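Local coordinates for protein L544 (Acanthamoeba polyphaga mimivirus, PDB 4AMQ) that acts as a virion-associated nucleotidyl transferase, probably using the metal ions bound at its active site to transfer nucleotides, at residues Y63-D68 with L275-L280; V281-Y286 with Q347-I352; F57-P62 with I268-F273; Y207-F212 with L297-S302. All blocks are in the same frame, centred on the assembly; numbering follows the deposited sequence.

Contact 1. Residues Y63-D68 with L275-L280; sequences YITDID and LYKQLL. With MN (manganese (II) ion), chain B; MN (manganese (II) ion), chain C.
Gln278 leaves its helix with CG anti to the backbone N (chi1 -166°) and stays extended beyond it, while Tyr63 sets its ring beside its own backbone N (chi1 -66°); the two torsions bring an amide to the loop and a ring to the helix. Gln278 NE2 donates to Ile64 O at 2.9 Å, with 147° at the hydrogen and the donor tilted somewhat out of the carbonyl plane. Glutamine suits this buried place because one amide serves several partners: NE2 also reaches Leu24 O, and OE1 accepts from Arg282, which fixes the rotation of the group. The Tyr63 ring lies against the first turn of segment 275-280. Leu275 CB makes a CH-pi contact 4.3 Å from the centroid of the Tyr63 ring, and Leu275 N sits over the same face nearer its rim. Thr65 CG2 packs 4.2 Å from Gln278 CA. A water bridges Tyr63 O and Lys277 NZ, although the salt bridge of Lys277 with Glu270 is its stronger tie. Thr65 OG1 donates to Asp66 OD1 at 3.0 Å through the anti lone pair of that oxygen, a second-shell bond that helps orient a metal ligand. The Asp66 carboxylate bridges two manganese ions, OD1 2.4 Å from one and OD2 2.2 Å from the other; Asp66 OD2 and Asp68 OD2 also lie within bonding distance of the first. Asp68 OD1 binds the second at 2.3 Å, and Asp213 adds a third carboxylate. Two aspartates in a DxD pattern by strand 66-72, completed by a third from the adjacent strand, are consistent with the two-metal site of polymerase-beta-like nucleotidyltransferases.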
# COMPACT_ATOMS: atom_id res chain seq x y z
N TYR A 63 -12.03 0.43 10.81
CA TYR A 63 -11.79 1.37 9.73
C TYR A 63 -11.03 0.72 8.58
O TYR A 63 -9.82 0.88 8.46
CB TYR A 63 -11.03 2.59 10.23
CG TYR A 63 -11.82 3.43 11.21
CD1 TYR A 63 -12.73 4.38 10.76
CD2 TYR A 63 -11.66 3.28 12.58
CE1 TYR A 63 -13.46 5.16 11.65
CE2 TYR A 63 -12.37 4.05 13.48
CZ TYR A 63 -13.27 4.98 13.01
OH TYR A 63 -13.99 5.75 13.90
N ILE A 64 -11.76 -0.01 7.74
CA ILE A 64 -11.15 -0.77 6.65
C ILE A 64 -10.15 0.06 5.84
O ILE A 64 -10.45 1.18 5.44
CB ILE A 64 -12.22 -1.35 5.71
CG1 ILE A 64 -13.17 -2.27 6.49
CG2 ILE A 64 -11.57 -2.11 4.56
CD1 ILE A 64 -14.25 -2.89 5.64
N THR A 65 -8.97 -0.51 5.61
CA THR A 65 -7.93 0.15 4.84
C THR A 65 -7.76 -0.52 3.48
O THR A 65 -7.92 0.12 2.44
CB THR A 65 -6.59 0.14 5.58
OG1 THR A 65 -6.24 -1.20 5.93
CG2 THR A 65 -6.68 0.98 6.84
N ASP A 66 -7.45 -1.81 3.50
CA ASP A 66 -7.31 -2.57 2.27
C ASP A 66 -7.55 -4.05 2.54
O ASP A 66 -7.75 -4.47 3.68
CB ASP A 66 -5.91 -2.37 1.68
CG ASP A 66 -4.82 -2.93 2.56
OD1 ASP A 66 -4.80 -2.62 3.77
OD2 ASP A 66 -3.98 -3.70 2.05
N ILE A 67 -7.54 -4.85 1.47
CA ILE A 67 -7.69 -6.29 1.61
C ILE A 67 -6.47 -7.02 1.04
O ILE A 67 -6.09 -6.79 -0.11
CB ILE A 67 -8.98 -6.81 0.92
CG1 ILE A 67 -10.23 -6.37 1.70
CG2 ILE A 67 -8.96 -8.32 0.81
CD1 ILE A 67 -10.57 -4.90 1.55
N ASP A 68 -5.87 -7.87 1.86
CA ASP A 68 -4.73 -8.69 1.45
C ASP A 68 -5.16 -10.15 1.39
O ASP A 68 -5.74 -10.68 2.34
CB ASP A 68 -3.58 -8.55 2.45
CG ASP A 68 -3.04 -7.14 2.53
OD1 ASP A 68 -3.14 -6.41 1.52
OD2 ASP A 68 -2.53 -6.75 3.60
N LEU A 275 -9.24 6.16 12.31
CA LEU A 275 -9.58 7.03 11.18
C LEU A 275 -8.35 7.79 10.65
O LEU A 275 -8.25 8.06 9.46
CB LEU A 275 -10.70 8.01 11.54
CG LEU A 275 -11.20 8.91 10.40
CD1 LEU A 275 -11.52 8.10 9.16
CD2 LEU A 275 -12.41 9.73 10.84
N TYR A 276 -7.43 8.12 11.55
CA TYR A 276 -6.17 8.74 11.14
C TYR A 276 -5.41 7.82 10.18
O TYR A 276 -4.87 8.28 9.18
CB TYR A 276 -5.29 9.03 12.36
CG TYR A 276 -5.84 10.08 13.30
CD1 TYR A 276 -6.82 9.76 14.22
CD2 TYR A 276 -5.37 11.38 13.27
CE1 TYR A 276 -7.32 10.71 15.09
CE2 TYR A 276 -5.87 12.34 14.14
CZ TYR A 276 -6.85 11.99 15.04
OH TYR A 276 -7.35 12.93 15.91
N LYS A 277 -5.36 6.54 10.50
CA LYS A 277 -4.65 5.57 9.68
C LYS A 277 -5.36 5.34 8.35
O LYS A 277 -4.73 5.23 7.30
CB LYS A 277 -4.45 4.24 10.43
CG LYS A 277 -3.98 3.08 9.56
CD LYS A 277 -3.31 1.99 10.40
CE LYS A 277 -4.22 1.43 11.47
NZ LYS A 277 -5.33 0.62 10.90
N GLN A 278 -6.69 5.30 8.39
CA GLN A 278 -7.48 5.04 7.19
C GLN A 278 -7.33 6.18 6.19
O GLN A 278 -7.22 5.95 4.99
CB GLN A 278 -8.95 4.81 7.54
CG GLN A 278 -9.76 4.20 6.40
CD GLN A 278 -11.26 4.38 6.58
OE1 GLN A 278 -11.75 5.51 6.68
NE2 GLN A 278 -11.99 3.27 6.63
N LEU A 279 -7.33 7.41 6.69
CA LEU A 279 -7.16 8.59 5.84
C LEU A 279 -5.78 8.65 5.19
O LEU A 279 -5.64 9.13 4.07
CB LEU A 279 -7.44 9.87 6.62
CG LEU A 279 -8.92 10.23 6.77
CD1 LEU A 279 -9.10 11.44 7.68
CD2 LEU A 279 -9.56 10.47 5.41
N LEU A 280 -4.76 8.16 5.90
CA LEU A 280 -3.41 8.09 5.33
C LEU A 280 -3.38 7.11 4.17
O LEU A 280 -2.82 7.40 3.11
CB LEU A 280 -2.38 7.69 6.39
CG LEU A 280 -2.16 8.69 7.53
CD1 LEU A 280 -1.17 8.14 8.54
CD2 LEU A 280 -1.69 10.03 6.98
MN MN B . -3.59 -4.54 4.49
MN MN C . -2.12 -4.38 1.11
O HOH W 1 -7.61 2.26 9.77
O HOH W 2 -4.24 -1.48 8.46
O HOH W 3 -2.96 -2.96 5.97
O HOH W 4 -0.95 -2.12 0.85

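Contact 2. Residues V281-Y286 with Q347-I352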
# COMPACT_ATOMS: atom_id res chain seq x y z
N VAL A 281 -3.97 5.94 4.37
CA VAL A 281 -4.06 4.92 3.33
C VAL A 281 -4.88 5.41 2.13
O VAL A 281 -4.56 5.10 0.98
CB VAL A 281 -4.69 3.62 3.87
CG1 VAL A 281 -4.94 2.65 2.73
CG2 VAL A 281 -3.79 2.99 4.94
N ARG A 282 -5.93 6.16 2.42
CA ARG A 282 -6.82 6.66 1.37
C ARG A 282 -6.11 7.71 0.52
O ARG A 282 -6.33 7.79 -0.68
CB ARG A 282 -8.11 7.20 1.98
CG ARG A 282 -9.03 6.10 2.55
CD ARG A 282 -10.04 6.65 3.56
NE ARG A 282 -10.82 7.76 3.03
CZ ARG A 282 -11.79 8.38 3.70
NH1 ARG A 282 -12.11 7.98 4.93
NH2 ARG A 282 -12.44 9.39 3.14
N ILE A 283 -5.25 8.50 1.15
CA ILE A 283 -4.41 9.45 0.42
C ILE A 283 -3.34 8.72 -0.40
O ILE A 283 -3.02 9.13 -1.51
CB ILE A 283 -3.74 10.46 1.38
CG1 ILE A 283 -4.79 11.41 1.97
CG2 ILE A 283 -2.67 11.25 0.66
CD1 ILE A 283 -4.27 12.26 3.10
N ASP A 284 -2.79 7.64 0.15
CA ASP A 284 -1.87 6.79 -0.62
C ASP A 284 -2.55 6.18 -1.86
O ASP A 284 -1.93 6.03 -2.90
CB ASP A 284 -1.31 5.66 0.25
CG ASP A 284 -0.21 6.13 1.17
OD1 ASP A 284 0.51 7.09 0.81
OD2 ASP A 284 -0.05 5.52 2.25
N SER A 285 -3.84 5.85 -1.74
CA SER A 285 -4.60 5.33 -2.87
C SER A 285 -4.70 6.35 -4.01
O SER A 285 -4.52 6.01 -5.18
CB SER A 285 -6.00 4.91 -2.42
OG SER A 285 -5.92 3.82 -1.51
N TYR A 286 -4.98 7.61 -3.66
CA TYR A 286 -4.99 8.69 -4.63
C TYR A 286 -3.64 8.74 -5.35
O TYR A 286 -3.57 8.66 -6.58
CB TYR A 286 -5.27 10.02 -3.92
CG TYR A 286 -5.55 11.21 -4.82
CD1 TYR A 286 -4.53 11.82 -5.54
CD2 TYR A 286 -6.83 11.72 -4.95
CE1 TYR A 286 -4.78 12.91 -6.36
CE2 TYR A 286 -7.10 12.81 -5.76
CZ TYR A 286 -6.07 13.40 -6.46
OH TYR A 286 -6.33 14.48 -7.27
N GLN A 347 0.48 17.81 1.79
CA GLN A 347 0.51 18.60 3.01
C GLN A 347 -0.40 17.98 4.06
O GLN A 347 -0.03 17.85 5.23
CB GLN A 347 0.07 20.04 2.74
CG GLN A 347 0.99 20.81 1.81
CD GLN A 347 0.38 22.13 1.36
OE1 GLN A 347 -0.13 22.90 2.17
NE2 GLN A 347 0.43 22.38 0.05
N LEU A 348 -1.60 17.60 3.63
CA LEU A 348 -2.57 16.98 4.52
C LEU A 348 -2.02 15.69 5.11
O LEU A 348 -2.19 15.41 6.29
CB LEU A 348 -3.88 16.69 3.77
CG LEU A 348 -5.04 16.17 4.61
CD1 LEU A 348 -5.35 17.13 5.75
CD2 LEU A 348 -6.27 15.93 3.74
N TYR A 349 -1.34 14.91 4.27
CA TYR A 349 -0.74 13.66 4.70
C TYR A 349 0.24 13.93 5.84
O TYR A 349 0.20 13.27 6.88
CB TYR A 349 -0.01 13.01 3.52
CG TYR A 349 0.43 11.58 3.75
CD1 TYR A 349 -0.42 10.52 3.45
CD2 TYR A 349 1.69 11.29 4.24
CE1 TYR A 349 -0.03 9.22 3.64
CE2 TYR A 349 2.10 9.98 4.44
CZ TYR A 349 1.23 8.95 4.14
OH TYR A 349 1.63 7.65 4.34
N THR A 350 1.11 14.91 5.64
CA THR A 350 2.08 15.32 6.65
C THR A 350 1.38 15.77 7.92
O THR A 350 1.78 15.40 9.03
CB THR A 350 2.95 16.48 6.13
OG1 THR A 350 3.64 16.07 4.94
CG2 THR A 350 3.96 16.90 7.19
N ASN A 351 0.34 16.58 7.76
CA ASN A 351 -0.39 17.11 8.89
C ASN A 351 -1.04 16.00 9.72
O ASN A 351 -1.00 16.03 10.95
CB ASN A 351 -1.44 18.12 8.42
CG ASN A 351 -1.96 18.98 9.55
OD1 ASN A 351 -3.16 19.03 9.81
ND2 ASN A 351 -1.05 19.66 10.24
N ILE A 352 -1.64 15.03 9.04
CA ILE A 352 -2.30 13.92 9.74
C ILE A 352 -1.29 13.09 10.52
O ILE A 352 -1.54 12.71 11.66
CB ILE A 352 -3.07 13.01 8.76
CG1 ILE A 352 -4.23 13.79 8.13
CG2 ILE A 352 -3.60 11.78 9.49
CD1 ILE A 352 -4.95 13.03 7.05
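Ile352 N donates to Leu348 O at 2.8 Å, a sound helical bond that places these two residues one turn apart, both with side chains directed at Ile283 of the facing helix. Ile283 answers with its longer branch: its CD1 meets Ile352 CD1 tip to tip at 4.1 Å and lies 4.2 Å from Leu348 CD2. The shorter branch goes to the aromatic neighbour, with Ile283 CG2 3.7 Å from Tyr349 CD1. A beta-branched isoleucine suits this place because its two arms serve different partners at once. Segments 281-286 and 347-352 belong to an antiparallel helix pair of the helical domain, their axes 10.4 Å apart at closest and their directions 160° apart. That is a fairly wide separation, bridged by large side chains. Helix 297-311 supplies Ile307, which covers both Ile283 and Leu348. Tyr349 has CG anti to its backbone N (chi1 -168°), which sends the ring across the gap toward the partly exposed margin of the interface. There its hydroxyl approaches Asp284, and Tyr349 OH lies 3.4 Å from Asp284 OD2, at best a weak hydrogen bond. The two side chains run at about a right angle, with carboxylate and ring planes 49° apart; Asp284 OD1 comes 3.6 Å from Tyr349 CE1. Tyrosine fits such a border, since its ring carbons pack on isoleucine while the hydroxyl meets a charged residue. Arg287, one turn beyond Ile283, makes a cation-pi contact with Tyr349 and a long, weak ion pair with Asp284 OD1.

Contact 3. Residues F57-P62 with I268-F273; sequences FRRRIP and IIETKF
A Schellman motif ends helix 55-58: Arg59, just before the positive-phi residue Arg60 (53°), and Ile61 and Pro62, just after it, all face Glu270 on helix 259-272. The contact thus joins the nucleotidyltransferase domain to the helical domain. Glu270, bent at chi2, turns its carboxylate to Arg59 and Ile61. Arg59 NH1 forms a salt bridge with Glu270 OE2 at 3.3 Å, almost straight at 174°. The acceptor lies in the guanidinium plane, yet the donor comes from above the carboxylate, 51° out of its plane. Each group has further partners: Arg59 also pairs with Glu266, while Arg252 and Lys277 hold the two oxygens of Glu270. These three positive groups would probably keep the buried glutamate ionised. Ile61 packs its CG2 branch on the same carboxylate, Ile61 CG2 lying 3.5 Å from Glu270 CD. Segment 268-273 closes its helix with a wide pi-type turn, where Phe273 N donates to Ile268 O at 3.0 Å. Pro62, a ring with no N-H to place, packs on this helical end, its side chain about at right angles to those of Glu270 and Thr271: Pro62 CG is 3.2 Å from Glu270 O and 3.9 Å from Thr271 OG1.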
# COMPACT_ATOMS: atom_id res chain seq x y z
N PHE A 57 -7.78 -6.94 7.31
CA PHE A 57 -9.13 -7.37 6.99
C PHE A 57 -9.48 -8.69 7.70
O PHE A 57 -10.61 -8.89 8.13
CB PHE A 57 -9.33 -7.51 5.49
CG PHE A 57 -10.76 -7.75 5.08
CD1 PHE A 57 -11.74 -6.80 5.35
CD2 PHE A 57 -11.13 -8.91 4.43
CE1 PHE A 57 -13.05 -7.01 4.98
CE2 PHE A 57 -12.44 -9.13 4.06
CZ PHE A 57 -13.41 -8.18 4.33
N ARG A 58 -8.50 -9.58 7.81
CA ARG A 58 -8.68 -10.82 8.57
C ARG A 58 -9.02 -10.50 10.03
O ARG A 58 -9.80 -11.21 10.66
CB ARG A 58 -7.43 -11.70 8.48
CG ARG A 58 -7.43 -12.88 9.45
CD ARG A 58 -6.15 -13.70 9.33
NE ARG A 58 -4.96 -12.86 9.28
CZ ARG A 58 -3.72 -13.31 9.13
NH1 ARG A 58 -3.50 -14.62 9.02
NH2 ARG A 58 -2.70 -12.47 9.10
N ARG A 59 -8.44 -9.43 10.55
CA ARG A 59 -8.71 -8.98 11.91
C ARG A 59 -9.98 -8.14 11.97
O ARG A 59 -10.42 -7.75 13.05
CB ARG A 59 -7.53 -8.17 12.46
CG ARG A 59 -6.29 -8.99 12.76
CD ARG A 59 -5.19 -8.13 13.36
NE ARG A 59 -4.57 -7.26 12.36
CZ ARG A 59 -4.52 -5.93 12.43
NH1 ARG A 59 -5.07 -5.30 13.46
NH2 ARG A 59 -3.93 -5.24 11.48
N ARG A 60 -10.57 -7.88 10.81
CA ARG A 60 -11.82 -7.13 10.72
C ARG A 60 -11.76 -5.80 11.45
O ARG A 60 -12.68 -5.45 12.20
CB ARG A 60 -12.98 -7.97 11.27
CG ARG A 60 -13.21 -9.29 10.54
CD ARG A 60 -14.33 -10.08 11.18
NE ARG A 60 -14.87 -11.10 10.28
CZ ARG A 60 -14.46 -12.36 10.25
NH1 ARG A 60 -13.50 -12.77 11.07
NH2 ARG A 60 -15.02 -13.22 9.40
N ILE A 61 -10.68 -5.04 11.25
CA ILE A 61 -10.55 -3.73 11.87
C ILE A 61 -11.71 -2.82 11.44
O ILE A 61 -12.15 -2.89 10.29
CB ILE A 61 -9.21 -3.05 11.51
CG1 ILE A 61 -9.11 -2.83 10.00
CG2 ILE A 61 -8.04 -3.88 12.02
CD1 ILE A 61 -7.92 -1.99 9.59
N PRO A 62 -12.19 -1.98 12.36
CA PRO A 62 -13.38 -1.16 12.10
C PRO A 62 -13.20 -0.20 10.92
O PRO A 62 -14.12 -0.04 10.13
CB PRO A 62 -13.56 -0.38 13.41
CG PRO A 62 -12.23 -0.42 14.08
CD PRO A 62 -11.63 -1.74 13.70
N ILE A 268 -6.54 1.23 20.83
CA ILE A 268 -5.87 2.49 20.58
C ILE A 268 -5.53 2.68 19.10
O ILE A 268 -5.83 3.72 18.51
CB ILE A 268 -4.58 2.60 21.41
CG1 ILE A 268 -4.91 2.53 22.90
CG2 ILE A 268 -3.83 3.88 21.08
CD1 ILE A 268 -3.69 2.44 23.79
N ILE A 269 -4.90 1.66 18.52
CA ILE A 269 -4.46 1.72 17.14
C ILE A 269 -5.63 1.72 16.16
O ILE A 269 -5.68 2.53 15.23
CB ILE A 269 -3.51 0.54 16.81
CG1 ILE A 269 -2.25 0.62 17.68
CG2 ILE A 269 -3.15 0.52 15.33
CD1 ILE A 269 -1.33 -0.58 17.56
N GLU A 270 -6.58 0.82 16.37
CA GLU A 270 -7.63 0.55 15.39
C GLU A 270 -8.95 1.30 15.60
O GLU A 270 -9.71 1.50 14.66
CB GLU A 270 -7.90 -0.96 15.30
CG GLU A 270 -6.66 -1.80 15.02
CD GLU A 270 -6.03 -1.49 13.68
OE1 GLU A 270 -6.62 -0.70 12.91
OE2 GLU A 270 -4.94 -2.04 13.38
N THR A 271 -9.22 1.72 16.83
CA THR A 271 -10.47 2.43 17.10
C THR A 271 -10.25 3.90 17.42
O THR A 271 -10.75 4.78 16.72
CB THR A 271 -11.30 1.76 18.23
OG1 THR A 271 -11.70 0.45 17.81
CG2 THR A 271 -12.54 2.57 18.54
N LYS A 272 -9.48 4.17 18.46
CA LYS A 272 -9.22 5.55 18.86
C LYS A 272 -8.55 6.35 17.74
O LYS A 272 -8.93 7.49 17.47
CB LYS A 272 -8.36 5.59 20.12
CG LYS A 272 -8.11 7.00 20.63
CD LYS A 272 -7.41 6.98 21.97
CE LYS A 272 -7.04 8.39 22.40
NZ LYS A 272 -8.23 9.27 22.50
N PHE A 273 -7.56 5.74 17.08
CA PHE A 273 -6.83 6.43 16.02
C PHE A 273 -7.06 5.77 14.66
O PHE A 273 -6.35 6.07 13.69
CB PHE A 273 -5.34 6.48 16.34
CG PHE A 273 -5.02 7.21 17.61
CD1 PHE A 273 -5.28 8.57 17.72
CD2 PHE A 273 -4.46 6.55 18.69
CE1 PHE A 273 -4.99 9.25 18.89
CE2 PHE A 273 -4.17 7.22 19.86
CZ PHE A 273 -4.43 8.58 19.96

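Contact 4. Residues Y207-F212 with L297-S302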
# COMPACT_ATOMS: atom_id res chain seq x y z
N TYR A 207 -18.18 4.48 -1.89
CA TYR A 207 -17.95 5.86 -2.33
C TYR A 207 -16.58 6.10 -2.97
O TYR A 207 -16.38 7.11 -3.64
CB TYR A 207 -18.15 6.83 -1.17
CG TYR A 207 -19.57 6.89 -0.64
CD1 TYR A 207 -20.00 5.99 0.33
CD2 TYR A 207 -20.47 7.84 -1.10
CE1 TYR A 207 -21.29 6.04 0.82
CE2 TYR A 207 -21.76 7.90 -0.61
CZ TYR A 207 -22.16 7.00 0.35
OH TYR A 207 -23.45 7.05 0.84
N TYR A 208 -15.63 5.20 -2.75
CA TYR A 208 -14.27 5.38 -3.26
C TYR A 208 -13.50 4.06 -3.35
O TYR A 208 -13.91 3.05 -2.78
CB TYR A 208 -13.52 6.41 -2.40
CG TYR A 208 -13.38 6.00 -0.94
CD1 TYR A 208 -12.40 5.09 -0.55
CD2 TYR A 208 -14.21 6.54 0.04
CE1 TYR A 208 -12.26 4.72 0.78
CE2 TYR A 208 -14.08 6.17 1.37
CZ TYR A 208 -13.10 5.26 1.73
OH TYR A 208 -12.95 4.88 3.05
N PRO A 209 -12.37 4.05 -4.09
CA PRO A 209 -11.58 2.84 -4.35
C PRO A 209 -10.86 2.28 -3.12
O PRO A 209 -10.40 3.04 -2.27
CB PRO A 209 -10.54 3.31 -5.37
CG PRO A 209 -11.08 4.58 -5.93
CD PRO A 209 -11.84 5.21 -4.82
N ILE A 210 -10.77 0.96 -3.05
CA ILE A 210 -10.09 0.25 -1.98
C ILE A 210 -9.09 -0.73 -2.59
O ILE A 210 -9.39 -1.39 -3.57
CB ILE A 210 -11.10 -0.52 -1.10
CG1 ILE A 210 -12.07 0.46 -0.44
CG2 ILE A 210 -10.39 -1.33 -0.04
CD1 ILE A 210 -11.39 1.46 0.47
N GLY A 211 -7.90 -0.79 -2.01
CA GLY A 211 -6.87 -1.68 -2.52
C GLY A 211 -7.15 -3.14 -2.20
O GLY A 211 -7.49 -3.48 -1.07
N PHE A 212 -7.02 -3.99 -3.21
CA PHE A 212 -7.07 -5.43 -3.02
C PHE A 212 -5.76 -6.00 -3.56
O PHE A 212 -5.50 -5.94 -4.76
CB PHE A 212 -8.25 -6.05 -3.78
CG PHE A 212 -9.58 -5.87 -3.10
CD1 PHE A 212 -10.20 -4.64 -3.05
CD2 PHE A 212 -10.21 -6.95 -2.50
CE1 PHE A 212 -11.43 -4.48 -2.42
CE2 PHE A 212 -11.44 -6.80 -1.87
CZ PHE A 212 -12.04 -5.56 -1.83
N LEU A 297 -10.93 12.20 -13.36
CA LEU A 297 -11.45 13.29 -12.53
C LEU A 297 -12.53 12.80 -11.57
O LEU A 297 -12.51 13.12 -10.39
CB LEU A 297 -12.00 14.43 -13.40
CG LEU A 297 -12.60 15.61 -12.64
CD1 LEU A 297 -11.61 16.15 -11.62
CD2 LEU A 297 -13.04 16.71 -13.60
N ASP A 298 -13.46 12.01 -12.10
CA ASP A 298 -14.57 11.50 -11.31
C ASP A 298 -14.11 10.70 -10.09
O ASP A 298 -14.70 10.80 -9.02
CB ASP A 298 -15.50 10.65 -12.19
CG ASP A 298 -16.41 9.76 -11.38
OD1 ASP A 298 -17.33 10.28 -10.71
OD2 ASP A 298 -16.22 8.52 -11.43
N THR A 299 -13.04 9.92 -10.24
CA THR A 299 -12.52 9.14 -9.13
C THR A 299 -11.76 10.04 -8.16
O THR A 299 -11.90 9.90 -6.94
CB THR A 299 -11.63 7.98 -9.61
OG1 THR A 299 -12.39 7.12 -10.46
CG2 THR A 299 -11.10 7.19 -8.42
N ALA A 300 -10.98 10.97 -8.70
CA ALA A 300 -10.25 11.92 -7.87
C ALA A 300 -11.21 12.72 -7.01
O ALA A 300 -10.96 12.96 -5.83
CB ALA A 300 -9.40 12.85 -8.73
N LYS A 301 -12.31 13.14 -7.62
CA LYS A 301 -13.32 13.93 -6.93
C LYS A 301 -13.99 13.14 -5.82
O LYS A 301 -14.22 13.66 -4.73
CB LYS A 301 -14.37 14.46 -7.91
CG LYS A 301 -15.56 15.10 -7.22
CD LYS A 301 -16.62 15.57 -8.22
CE LYS A 301 -16.13 16.76 -9.03
NZ LYS A 301 -17.23 17.34 -9.85
N SER A 302 -14.32 11.88 -6.10
CA SER A 302 -14.98 11.05 -5.10
C SER A 302 -14.07 10.88 -3.88
O SER A 302 -14.53 10.94 -2.74
CB SER A 302 -15.40 9.70 -5.68
OG SER A 302 -14.28 8.84 -5.87
O HOH W 5 -17.09 10.14 -2.06
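Pro209 and Thr299 meet with their side chains slanted against each other, ring carbon to methyl: Pro209 CG lies 3.6 Å from Thr299 CG2, and Pro209 CD stands a little farther from the same methyl at 4.2 Å. Thr299 can offer an apolar face because its branches are divided. CG2 is anti to the backbone N and turns to the proline, whereas OG1 (chi1 -60°) is engaged in a hydrogen bond with Asp296 OD1, just before the helix. One turn later Ser302 directs its CB at the loop, with Ser302 CB 3.4 Å from Tyr207 O. Its hydroxyl is turned back to its own helix, Ser302 OG donating to Thr299 O at 2.8 Å. With chi1 near 74° the hydroxyl is in position for this bond, and a small residue lets the loop backbone come close to the helix. No direct hydrogen bond joins the segments, but a water donates to Ser302 O at 2.8 Å and, weakly, to Tyr207 O. The aromatic residues contribute mainly near their backbone. Tyr208 CB comes 4.3 Å from Ser302 OG, while its ring leads away to Gln278 and Arg282 on helix 274-292; the ring of Tyr207 likewise leaves the helix and touches Arg22. Proline suits the start of the strand, its compact ring giving a rigid apolar surface that Ile289 also touches. The contact sets the first turns of helix 297-311, in the helical domain, against the entry of strand 209-217 in the mixed nucleotidyltransferase sheet, the strand that carries manganese ligand Asp213 farther along.

How the contacts relate
From the N terminus, segments 57-62 and 63-68 come one after the other, and each waits about two hundred residues for its partner. Contact 3 closes first, at helix 259-272, and contact 1 directly afterwards on helix 274-292, so their loops cross. Contact 4 opens at 207-212, inside both, and closes beyond them at 297-302, crossing each. Contact 2 opens on helix 274-292 after contacts 1 and 3 have closed; it crosses contact 4 and ends on helix 334-368. Contacts 1, 3 and 4 tie the nucleotidyltransferase domain to the helical domain, whereas contact 2 lies within the latter. Strands 66-72 and 209-217, used by contacts 1 and 4, are neighbours in one sheet.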